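Local coordinates for protein putative sugar kinase PH1459 (Pyrococcus horikoshii, PDB 3EWM) that binds ATP and probably phosphorylates a sugar, perhaps fructose, as a member of the PfkB (ribokinase-like) family of carbohydrate kinases, at residues Val41-Leu52 and Glu68-Thr76; Lys267-Leu278 and Leu294-Leu304. One frame throughout, in Å; residues are numbered along the deposited sequence.

Contact 1 of 2, residues Val41-Leu52 and Glu68-Thr76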
loop_
_atom_site.group_PDB
_atom_site.type_symbol
_atom_site.label_atom_id
_atom_site.label_comp_id
_atom_site.label_asym_id
_atom_site.label_seq_id
_atom_site.Cartn_x
_atom_site.Cartn_y
_atom_site.Cartn_z
ATOM N N VAL A 41 -7.983 16.566 -12.993
ATOM C CA VAL A 41 -8.246 17.689 -12.085
ATOM C C VAL A 41 -7.792 19.019 -12.717
ATOM O O VAL A 41 -8.527 20.006 -12.681
ATOM C CB VAL A 41 -7.599 17.442 -10.692
ATOM C CG1 VAL A 41 -7.573 18.724 -9.832
ATOM C CG2 VAL A 41 -8.325 16.310 -9.984
ATOM N N GLY A 42 -6.611 19.025 -13.324
ATOM C CA GLY A 42 -6.119 20.213 -14.031
ATOM C C GLY A 42 -7.083 20.695 -15.096
ATOM O O GLY A 42 -7.410 21.874 -15.146
ATOM N N VAL A 43 -7.548 19.771 -15.935
ATOM C CA VAL A 43 -8.546 20.068 -16.984
ATOM C C VAL A 43 -9.791 20.726 -16.401
ATOM O O VAL A 43 -10.226 21.782 -16.874
ATOM C CB VAL A 43 -8.912 18.811 -17.768
ATOM C CG1 VAL A 43 -10.124 19.041 -18.676
ATOM C CG2 VAL A 43 -7.702 18.343 -18.584
ATOM N N SER A 44 -10.334 20.113 -15.356
ATOM C CA SER A 44 -11.464 20.673 -14.639
ATOM C C SER A 44 -11.166 22.059 -14.091
ATOM O O SER A 44 -11.981 22.953 -14.219
ATOM C CB SER A 44 -11.914 19.752 -13.512
ATOM O OG SER A 44 -13.073 20.294 -12.889
ATOM N N ARG A 45 -9.987 22.245 -13.501
ATOM C CA ARG A 45 -9.622 23.548 -12.957
ATOM C C ARG A 45 -9.531 24.653 -14.001
ATOM O O ARG A 45 -9.814 25.828 -13.714
ATOM C CB ARG A 45 -8.331 23.448 -12.179
ATOM C CG ARG A 45 -8.540 22.755 -10.883
ATOM C CD ARG A 45 -7.410 23.026 -9.999
ATOM N NE ARG A 45 -7.454 22.244 -8.780
ATOM C CZ ARG A 45 -6.384 22.052 -8.031
ATOM N NH1 ARG A 45 -5.236 22.588 -8.418
ATOM N NH2 ARG A 45 -6.457 21.337 -6.919
ATOM N N LEU A 46 -9.149 24.266 -15.208
ATOM C CA LEU A 46 -9.107 25.154 -16.359
ATOM C C LEU A 46 -10.488 25.411 -16.989
ATOM O O LEU A 46 -10.582 26.096 -18.005
ATOM C CB LEU A 46 -8.159 24.571 -17.406
ATOM C CG LEU A 46 -6.724 24.423 -16.924
ATOM C CD1 LEU A 46 -5.853 23.851 -18.027
ATOM C CD2 LEU A 46 -6.198 25.774 -16.473
ATOM N N GLY A 47 -11.532 24.841 -16.395
ATOM C CA GLY A 47 -12.930 25.125 -16.774
ATOM C C GLY A 47 -13.532 24.192 -17.805
ATOM O O GLY A 47 -14.605 24.481 -18.371
ATOM N N VAL A 48 -12.859 23.068 -18.053
ATOM C CA VAL A 48 -13.278 22.131 -19.092
ATOM C C VAL A 48 -13.832 20.856 -18.451
ATOM O O VAL A 48 -13.270 20.376 -17.475
ATOM C CB VAL A 48 -12.102 21.803 -20.042
ATOM C CG1 VAL A 48 -12.412 20.623 -20.943
ATOM C CG2 VAL A 48 -11.739 23.031 -20.865
ATOM N N LYS A 49 -14.938 20.337 -18.994
ATOM C CA LYS A 49 -15.517 19.057 -18.542
ATOM C C LYS A 49 -14.466 17.953 -18.591
ATOM O O LYS A 49 -13.846 17.708 -19.628
ATOM C CB LYS A 49 -16.714 18.636 -19.402
ATOM C CG LYS A 49 -18.030 19.303 -19.056
ATOM C CD LYS A 49 -19.140 18.845 -20.043
ATOM C CE LYS A 49 -19.124 19.642 -21.348
ATOM N NZ LYS A 49 -20.381 19.432 -22.156
ATOM N N SER A 50 -14.260 17.311 -17.448
ATOM C CA SER A 50 -13.196 16.334 -17.282
ATOM C C SER A 50 -13.752 15.076 -16.659
ATOM O O SER A 50 -14.463 15.137 -15.667
ATOM C CB SER A 50 -12.113 16.918 -16.379
ATOM O OG SER A 50 -11.038 16.032 -16.252
ATOM N N SER A 51 -13.414 13.934 -17.247
ATOM C CA SER A 51 -13.870 12.643 -16.755
ATOM C C SER A 51 -12.672 11.744 -16.586
ATOM O O SER A 51 -11.745 11.765 -17.397
ATOM C CB SER A 51 -14.812 11.968 -17.758
ATOM O OG SER A 51 -16.042 12.637 -17.847
ATOM N N LEU A 52 -12.689 10.945 -15.532
ATOM C CA LEU A 52 -11.626 10.005 -15.302
ATOM C C LEU A 52 -12.174 8.594 -15.302
ATOM O O LEU A 52 -13.142 8.279 -14.614
ATOM C CB LEU A 52 -10.906 10.312 -13.983
ATOM C CG LEU A 52 -9.803 9.325 -13.573
ATOM C CD1 LEU A 52 -8.611 9.377 -14.547
ATOM C CD2 LEU A 52 -9.371 9.644 -12.151
ATOM N N GLU A 68 -12.499 13.316 -3.508
ATOM C CA GLU A 68 -11.570 14.392 -3.844
ATOM C C GLU A 68 -11.701 14.840 -5.296
ATOM O O GLU A 68 -11.639 16.031 -5.587
ATOM C CB GLU A 68 -10.134 13.969 -3.533
ATOM C CG GLU A 68 -9.869 13.780 -2.010
ATOM C CD GLU A 68 -10.282 14.995 -1.187
ATOM O OE1 GLU A 68 -9.669 16.064 -1.342
ATOM O OE2 GLU A 68 -11.239 14.885 -0.396
ATOM N N LEU A 69 -11.839 13.871 -6.196
ATOM C CA LEU A 69 -12.135 14.136 -7.595
ATOM C C LEU A 69 -13.441 14.909 -7.760
ATOM O O LEU A 69 -13.466 15.930 -8.418
ATOM C CB LEU A 69 -12.161 12.836 -8.401
ATOM C CG LEU A 69 -10.756 12.261 -8.586
ATOM C CD1 LEU A 69 -10.830 10.911 -9.222
ATOM C CD2 LEU A 69 -9.923 13.218 -9.410
ATOM N N SER A 70 -14.509 14.410 -7.134
ATOM C CA SER A 70 -15.791 15.116 -7.103
ATOM C C SER A 70 -15.648 16.560 -6.613
ATOM O O SER A 70 -16.217 17.464 -7.208
ATOM C CB SER A 70 -16.790 14.379 -6.220
ATOM O OG SER A 70 -18.093 14.908 -6.417
ATOM N N LYS A 71 -14.857 16.792 -5.567
ATOM C CA LYS A 71 -14.673 18.172 -5.074
ATOM C C LYS A 71 -14.042 19.065 -6.136
ATOM O O LYS A 71 -14.224 20.287 -6.128
ATOM C CB LYS A 71 -13.808 18.206 -3.818
ATOM C CG LYS A 71 -14.473 17.639 -2.576
ATOM C CD LYS A 71 -13.439 17.648 -1.455
ATOM C CE LYS A 71 -13.872 16.795 -0.290
ATOM N NZ LYS A 71 -12.743 16.751 0.703
ATOM N N GLU A 72 -13.310 18.443 -7.055
ATOM C CA GLU A 72 -12.676 19.156 -8.161
ATOM C C GLU A 72 -13.525 19.163 -9.427
ATOM O O GLU A 72 -13.069 19.618 -10.472
ATOM C CB GLU A 72 -11.293 18.554 -8.455
ATOM C CG GLU A 72 -10.257 18.823 -7.373
ATOM C CD GLU A 72 -9.808 20.280 -7.284
ATOM O OE1 GLU A 72 -9.991 21.075 -8.234
ATOM O OE2 GLU A 72 -9.241 20.631 -6.242
ATOM N N ASN A 73 -14.750 18.641 -9.327
ATOM C CA ASN A 73 -15.720 18.603 -10.433
ATOM C C ASN A 73 -15.312 17.693 -11.563
ATOM O O ASN A 73 -15.751 17.847 -12.706
ATOM C CB ASN A 73 -16.061 20.006 -10.950
ATOM C CG ASN A 73 -16.651 20.865 -9.865
ATOM O OD1 ASN A 73 -17.476 20.396 -9.081
ATOM N ND2 ASN A 73 -16.196 22.117 -9.777
ATOM N N VAL A 74 -14.499 16.712 -11.222
ATOM C CA VAL A 74 -14.112 15.698 -12.175
ATOM C C VAL A 74 -15.198 14.639 -12.103
ATOM O O VAL A 74 -15.523 14.145 -11.022
ATOM C CB VAL A 74 -12.761 15.106 -11.840
ATOM C CG1 VAL A 74 -12.429 13.898 -12.807
ATOM C CG2 VAL A 74 -11.707 16.202 -11.943
ATOM N N ASP A 75 -15.757 14.328 -13.265
ATOM C CA ASP A 75 -16.753 13.282 -13.401
ATOM C C ASP A 75 -16.133 11.973 -12.938
ATOM O O ASP A 75 -15.072 11.576 -13.431
ATOM C CB ASP A 75 -17.202 13.212 -14.859
ATOM C CG ASP A 75 -18.101 12.020 -15.156
ATOM O OD1 ASP A 75 -18.839 11.544 -14.256
ATOM O OD2 ASP A 75 -18.064 11.577 -16.325
ATOM N N THR A 76 -16.779 11.322 -11.969
ATOM C CA THR A 76 -16.215 10.095 -11.378
ATOM C C THR A 76 -17.045 8.855 -11.713
ATOM O O THR A 76 -16.753 7.754 -11.224
ATOM C CB THR A 76 -16.068 10.209 -9.855
ATOM O OG1 THR A 76 -17.330 10.566 -9.298
ATOM C CG2 THR A 76 -15.016 11.271 -9.479
HETATM O O HOH W 1 -13.814 22.961 -11.043
HETATM O O HOH W 2 -15.208 18.700 -15.232
HETATM O O HOH W 3 -17.010 17.172 -15.793
HETATM O O HOH W 4 -15.671 9.346 -14.957
#

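Contact 2 of 2, residues Lys267-Leu278 and Leu294-Leu304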
loop_
_atom_site.group_PDB
_atom_site.type_symbol
_atom_site.label_atom_id
_atom_site.label_comp_id
_atom_site.label_asym_id
_atom_site.label_seq_id
_atom_site.Cartn_x
_atom_site.Cartn_y
_atom_site.Cartn_z
ATOM N N LYS A 267 0.500 30.131 -29.228
ATOM C CA LYS A 267 -0.583 30.399 -28.277
ATOM C C LYS A 267 -0.635 29.272 -27.250
ATOM O O LYS A 267 -0.800 29.508 -26.051
ATOM C CB LYS A 267 -1.930 30.509 -28.999
ATOM C CG LYS A 267 -2.098 31.793 -29.806
ATOM C CD LYS A 267 -3.399 31.745 -30.602
ATOM C CE LYS A 267 -3.454 32.863 -31.640
ATOM N NZ LYS A 267 -3.586 34.190 -30.995
ATOM N N LEU A 268 -0.482 28.055 -27.748
ATOM C CA LEU A 268 -0.503 26.872 -26.921
ATOM C C LEU A 268 0.705 26.871 -25.974
ATOM O O LEU A 268 0.552 26.680 -24.777
ATOM C CB LEU A 268 -0.501 25.657 -27.829
ATOM C CG LEU A 268 -0.573 24.274 -27.215
ATOM C CD1 LEU A 268 -1.807 24.139 -26.342
ATOM C CD2 LEU A 268 -0.600 23.292 -28.405
ATOM N N GLY A 269 1.893 27.128 -26.520
ATOM C CA GLY A 269 3.119 27.226 -25.719
ATOM C C GLY A 269 3.067 28.257 -24.602
ATOM O O GLY A 269 3.408 27.955 -23.448
ATOM N N LYS A 270 2.638 29.469 -24.935
ATOM C CA LYS A 270 2.497 30.537 -23.938
ATOM C C LYS A 270 1.460 30.186 -22.860
ATOM O O LYS A 270 1.664 30.478 -21.690
ATOM C CB LYS A 270 2.180 31.886 -24.596
ATOM C CG LYS A 270 3.221 32.375 -25.632
ATOM C CD LYS A 270 4.628 32.537 -25.047
ATOM C CE LYS A 270 5.585 31.411 -25.455
ATOM N NZ LYS A 270 6.996 31.752 -25.075
ATOM N N PHE A 271 0.373 29.529 -23.256
ATOM C CA PHE A 271 -0.655 29.116 -22.289
ATOM C C PHE A 271 -0.129 28.018 -21.372
ATOM O O PHE A 271 -0.202 28.136 -20.147
ATOM C CB PHE A 271 -1.957 28.682 -22.973
ATOM C CG PHE A 271 -3.019 28.192 -22.006
ATOM C CD1 PHE A 271 -3.578 29.058 -21.064
ATOM C CD2 PHE A 271 -3.450 26.869 -22.042
ATOM C CE1 PHE A 271 -4.541 28.623 -20.165
ATOM C CE2 PHE A 271 -4.421 26.409 -21.155
ATOM C CZ PHE A 271 -4.976 27.286 -20.213
ATOM N N ALA A 272 0.425 26.959 -21.966
ATOM C CA ALA A 272 0.944 25.849 -21.179
ATOM C C ALA A 272 2.087 26.297 -20.278
ATOM O O ALA A 272 2.177 25.873 -19.115
ATOM C CB ALA A 272 1.361 24.682 -22.090
ATOM N N ASN A 273 2.924 27.200 -20.787
ATOM C CA ASN A 273 4.013 27.746 -19.982
ATOM C C ASN A 273 3.474 28.475 -18.747
ATOM O O ASN A 273 3.969 28.264 -17.633
ATOM C CB ASN A 273 4.893 28.685 -20.813
ATOM C CG ASN A 273 6.247 28.953 -20.165
ATOM O OD1 ASN A 273 6.760 28.137 -19.397
ATOM N ND2 ASN A 273 6.842 30.077 -20.500
ATOM N N LEU A 274 2.459 29.317 -18.950
ATOM C CA LEU A 274 1.865 30.102 -17.863
ATOM C C LEU A 274 1.229 29.209 -16.814
ATOM O O LEU A 274 1.427 29.410 -15.623
ATOM C CB LEU A 274 0.849 31.111 -18.406
ATOM C CG LEU A 274 -0.001 31.851 -17.368
ATOM C CD1 LEU A 274 0.850 32.792 -16.536
ATOM C CD2 LEU A 274 -1.150 32.593 -18.022
ATOM N N VAL A 275 0.462 28.224 -17.271
ATOM C CA VAL A 275 -0.160 27.256 -16.364
ATOM C C VAL A 275 0.884 26.518 -15.527
ATOM O O VAL A 275 0.753 26.457 -14.297
ATOM C CB VAL A 275 -1.087 26.284 -17.103
ATOM C CG1 VAL A 275 -1.586 25.133 -16.132
ATOM C CG2 VAL A 275 -2.250 27.057 -17.709
ATOM N N ALA A 276 1.911 25.971 -16.191
ATOM C CA ALA A 276 3.009 25.312 -15.489
ATOM C C ALA A 276 3.687 26.255 -14.502
ATOM O O ALA A 276 3.905 25.883 -13.348
ATOM C CB ALA A 276 4.044 24.722 -16.458
ATOM N N ALA A 277 4.004 27.468 -14.955
ATOM C CA ALA A 277 4.676 28.450 -14.099
ATOM C C ALA A 277 3.840 28.698 -12.848
ATOM O O ALA A 277 4.337 28.603 -11.718
ATOM C CB ALA A 277 4.896 29.762 -14.862
ATOM N N LEU A 278 2.558 28.988 -13.064
ATOM C CA LEU A 278 1.639 29.257 -11.957
ATOM C C LEU A 278 1.427 28.029 -11.073
ATOM O O LEU A 278 1.220 28.170 -9.873
ATOM C CB LEU A 278 0.295 29.800 -12.454
ATOM C CG LEU A 278 0.176 31.206 -13.069
ATOM C CD1 LEU A 278 -1.295 31.561 -13.189
ATOM C CD2 LEU A 278 0.927 32.277 -12.291
ATOM N N LEU A 294 -6.097 32.351 -13.835
ATOM C CA LEU A 294 -5.429 32.448 -15.127
ATOM C C LEU A 294 -5.969 33.586 -15.973
ATOM O O LEU A 294 -5.230 34.197 -16.748
ATOM C CB LEU A 294 -5.545 31.134 -15.896
ATOM C CG LEU A 294 -4.644 30.007 -15.392
ATOM C CD1 LEU A 294 -5.209 28.669 -15.852
ATOM C CD2 LEU A 294 -3.183 30.142 -15.828
ATOM N N LEU A 295 -7.254 33.877 -15.808
ATOM C CA LEU A 295 -7.905 34.934 -16.575
ATOM C C LEU A 295 -7.289 36.324 -16.342
ATOM O O LEU A 295 -7.462 37.218 -17.161
ATOM C CB LEU A 295 -9.408 34.937 -16.303
ATOM C CG LEU A 295 -10.410 34.294 -17.277
ATOM C CD1 LEU A 295 -9.824 33.296 -18.244
ATOM C CD2 LEU A 295 -11.514 33.665 -16.478
ATOM N N LYS A 296 -6.537 36.474 -15.253
ATOM C CA LYS A 296 -5.817 37.722 -14.943
ATOM C C LYS A 296 -4.623 37.968 -15.869
ATOM O O LYS A 296 -4.031 39.053 -15.850
ATOM C CB LYS A 296 -5.341 37.728 -13.482
ATOM C CG LYS A 296 -6.383 37.248 -12.462
ATOM C CD LYS A 296 -7.346 38.329 -12.036
ATOM C CE LYS A 296 -6.790 39.159 -10.880
ATOM N NZ LYS A 296 -7.803 40.157 -10.403
ATOM N N TYR A 297 -4.281 36.961 -16.673
ATOM C CA TYR A 297 -3.140 37.006 -17.592
ATOM C C TYR A 297 -3.609 36.892 -19.026
ATOM O O TYR A 297 -4.529 36.123 -19.325
ATOM C CB TYR A 297 -2.162 35.859 -17.303
ATOM C CG TYR A 297 -1.595 35.884 -15.911
ATOM C CD1 TYR A 297 -0.393 36.530 -15.641
ATOM C CD2 TYR A 297 -2.276 35.274 -14.849
ATOM C CE1 TYR A 297 0.131 36.555 -14.343
ATOM C CE2 TYR A 297 -1.763 35.298 -13.551
ATOM C CZ TYR A 297 -0.566 35.938 -13.307
ATOM O OH TYR A 297 -0.060 35.963 -12.024
ATOM N N LYS A 298 -2.961 37.636 -19.922
ATOM C CA LYS A 298 -3.392 37.670 -21.314
ATOM C C LYS A 298 -3.061 36.374 -22.061
ATOM O O LYS A 298 -3.795 35.977 -22.963
ATOM C CB LYS A 298 -2.869 38.925 -22.042
ATOM C CG LYS A 298 -1.645 38.752 -22.946
ATOM C CD LYS A 298 -0.387 39.349 -22.334
ATOM C CE LYS A 298 0.705 39.495 -23.384
ATOM N NZ LYS A 298 1.982 40.015 -22.819
ATOM N N GLU A 299 -1.976 35.707 -21.664
ATOM C CA GLU A 299 -1.575 34.428 -22.278
ATOM C C GLU A 299 -2.625 33.334 -22.065
ATOM O O GLU A 299 -2.705 32.372 -22.835
ATOM C CB GLU A 299 -0.222 33.951 -21.732
ATOM C CG GLU A 299 0.971 34.884 -21.994
ATOM C CD GLU A 299 0.998 36.090 -21.066
ATOM O OE1 GLU A 299 1.767 37.029 -21.346
ATOM O OE2 GLU A 299 0.251 36.103 -20.064
ATOM N N ALA A 300 -3.424 33.492 -21.012
ATOM C CA ALA A 300 -4.479 32.545 -20.687
ATOM C C ALA A 300 -5.788 32.964 -21.313
ATOM O O ALA A 300 -6.577 32.118 -21.708
ATOM C CB ALA A 300 -4.641 32.413 -19.198
ATOM N N ARG A 301 -6.015 34.275 -21.398
ATOM C CA ARG A 301 -7.233 34.800 -22.013
ATOM C C ARG A 301 -7.363 34.415 -23.489
ATOM O O ARG A 301 -8.459 34.217 -23.990
ATOM C CB ARG A 301 -7.333 36.314 -21.819
ATOM C CG ARG A 301 -7.777 36.702 -20.424
ATOM C CD ARG A 301 -8.255 38.151 -20.371
ATOM N NE ARG A 301 -7.195 39.099 -20.722
ATOM C CZ ARG A 301 -6.310 39.608 -19.866
ATOM N NH1 ARG A 301 -6.325 39.266 -18.582
ATOM N NH2 ARG A 301 -5.399 40.466 -20.301
ATOM N N GLU A 302 -6.237 34.285 -24.172
ATOM C CA GLU A 302 -6.233 33.798 -25.541
ATOM C C GLU A 302 -6.955 32.445 -25.660
ATOM O O GLU A 302 -7.803 32.256 -26.541
ATOM C CB GLU A 302 -4.791 33.686 -26.030
ATOM C CG GLU A 302 -4.670 33.181 -27.441
ATOM C CD GLU A 302 -4.877 34.276 -28.466
ATOM O OE1 GLU A 302 -4.197 35.331 -28.367
ATOM O OE2 GLU A 302 -5.713 34.067 -29.375
ATOM N N VAL A 303 -6.638 31.529 -24.746
ATOM C CA VAL A 303 -7.168 30.166 -24.776
ATOM C C VAL A 303 -8.500 30.054 -24.043
ATOM O O VAL A 303 -9.441 29.441 -24.555
ATOM C CB VAL A 303 -6.154 29.142 -24.175
ATOM C CG1 VAL A 303 -6.791 27.767 -24.009
ATOM C CG2 VAL A 303 -4.908 29.055 -25.031
ATOM N N LEU A 304 -8.581 30.633 -22.846
ATOM C CA LEU A 304 -9.732 30.383 -21.993
ATOM C C LEU A 304 -10.876 31.362 -22.224
ATOM O O LEU A 304 -12.028 30.987 -22.056
ATOM C CB LEU A 304 -9.347 30.329 -20.508
ATOM C CG LEU A 304 -8.293 29.311 -20.053
ATOM C CD1 LEU A 304 -8.034 29.441 -18.555
ATOM C CD2 LEU A 304 -8.676 27.873 -20.415
HETATM O O HOH W 5 -1.771 31.824 -25.360
#

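Contact 1 of 2, residues Val41-Leu52 and Glu68-Thr76
Arg45 meets Glu72 side-on, NE giving a nearly straight bond of 2.8 Å to Glu72 OE1 and NH2 one of 3.0 Å to Glu72 OE2. Both oxygens lie close to the guanidinium plane, yet the carboxylate is turned 53° against it and is met from above its own plane. The bend at chi2 (-70°) turns the carboxylate toward the arginine; CG, placed by chi1, rests on Val41 CG1 at 3.6 Å. Arg290 forms a second salt bridge to Glu72 OE1, so two arginines share the carboxylate; Arg45 NH1 goes to the carbonyl oxygens of Trp286 and Thr288, which probably limits the turning of the guanidinium.

One residue before Arg45, Ser44 swings OG opposite its backbone N (chi1 -176°) and donates a short 2.5 Å bond to Glu72 O, in the carbonyl plane. That carbonyl belongs to the helix end, where Asn73, with positive phi, completes a Schellman motif. Next to these polar bonds, Val41 CG2 touches Leu69 CD2 and Val74 CG2, while Leu52 CD2 reaches Leu69 CD1 at 3.5 Å.

Farther along, the backbones of Ser51 and Asp75 form a single bridge, with bonds from Asp75 N to Ser50 O and from Leu52 N to Asp75 O. Ser51 OG adds a 2.7 Å bond to the anti lone pair of Asp75 OD2, an oxygen that also pairs with Arg77.

The contact joins helix 35-45 and strand 49-57 to the end of helix 60-71 and the loop after it; strand 49-57, helix 60-71 and strand 79-82 form a beta-alpha-beta unit, and strand 3-7 flanks Ser51 and Leu52.

Contact 2 of 2, residues Lys267-Leu278 and Leu294-Leu304
This is a mainly apolar helix-helix contact at the C-terminal end of the fold, where helix 298-304 and the turn before it lie across helix 265-279. The short axes approach to 8.4 Å at a crossing angle of -119°. Phe271 is the main knob, seated among Leu294, Ala300, Val303 and Leu304. With CG anti to the backbone N (chi1 177°), its ring reaches between these residues: Val303 CB stands over one face, 4.0 Å from the ring centroid in a CH-pi contact, Ala300 is at the edge, and Val275 CG2 from its own helix covers the opposite face. An alanine here would remove the ring and would probably open a gap between Val303, Leu304 and Val275.

Leu294 is a second knob, going the other way: its CD2 lies 3.5 Å from Leu278 CD1 and 3.7 Å from Val275 CG2. Leu274 sits where the turn meets the helix, CD2 against Tyr297 CB at 3.5 Å and Ala300 CB, while CD1 sits over the tyrosine ring, 4.2 Å from its centroid. Leu278 CD1 adds a contact to Tyr297 CE2.

Polar links lie toward Lys267, whose carbonyl shares one water with Glu299 O; Lys267 also forms a salt bridge to Glu302, though its NZ is less surely placed. With no direct hydrogen bond between the segments, their association probably rests chiefly on the fit of aliphatic and aromatic groups, with charge and water at one end.

Contact 1 closes before contact 2 opens along the chain, and their centres lie about 19 Å apart. They nevertheless touch through Leu46, just after helix 35-45: its CD1 and CD2 reach Phe271 and Leu294, and its carbonyl O lies against Leu304. Helix 245-259 is a shared neighbour, packing on Leu46 and Val48 of contact 1 and on Leu268, Ala272 and Val275 of contact 2. Contact 1 lies near one edge of the nine-stranded sheet, on strand 49-57, next to the outermost strand 79-82, while contact 2 packs the last helix of the chain, 298-304, across helix 265-279. Contact 1 is away from the annotated sites, whereas the side chain of Lys270 in contact 2 lies about 9 Å from Gly220, an ATP-binding residue.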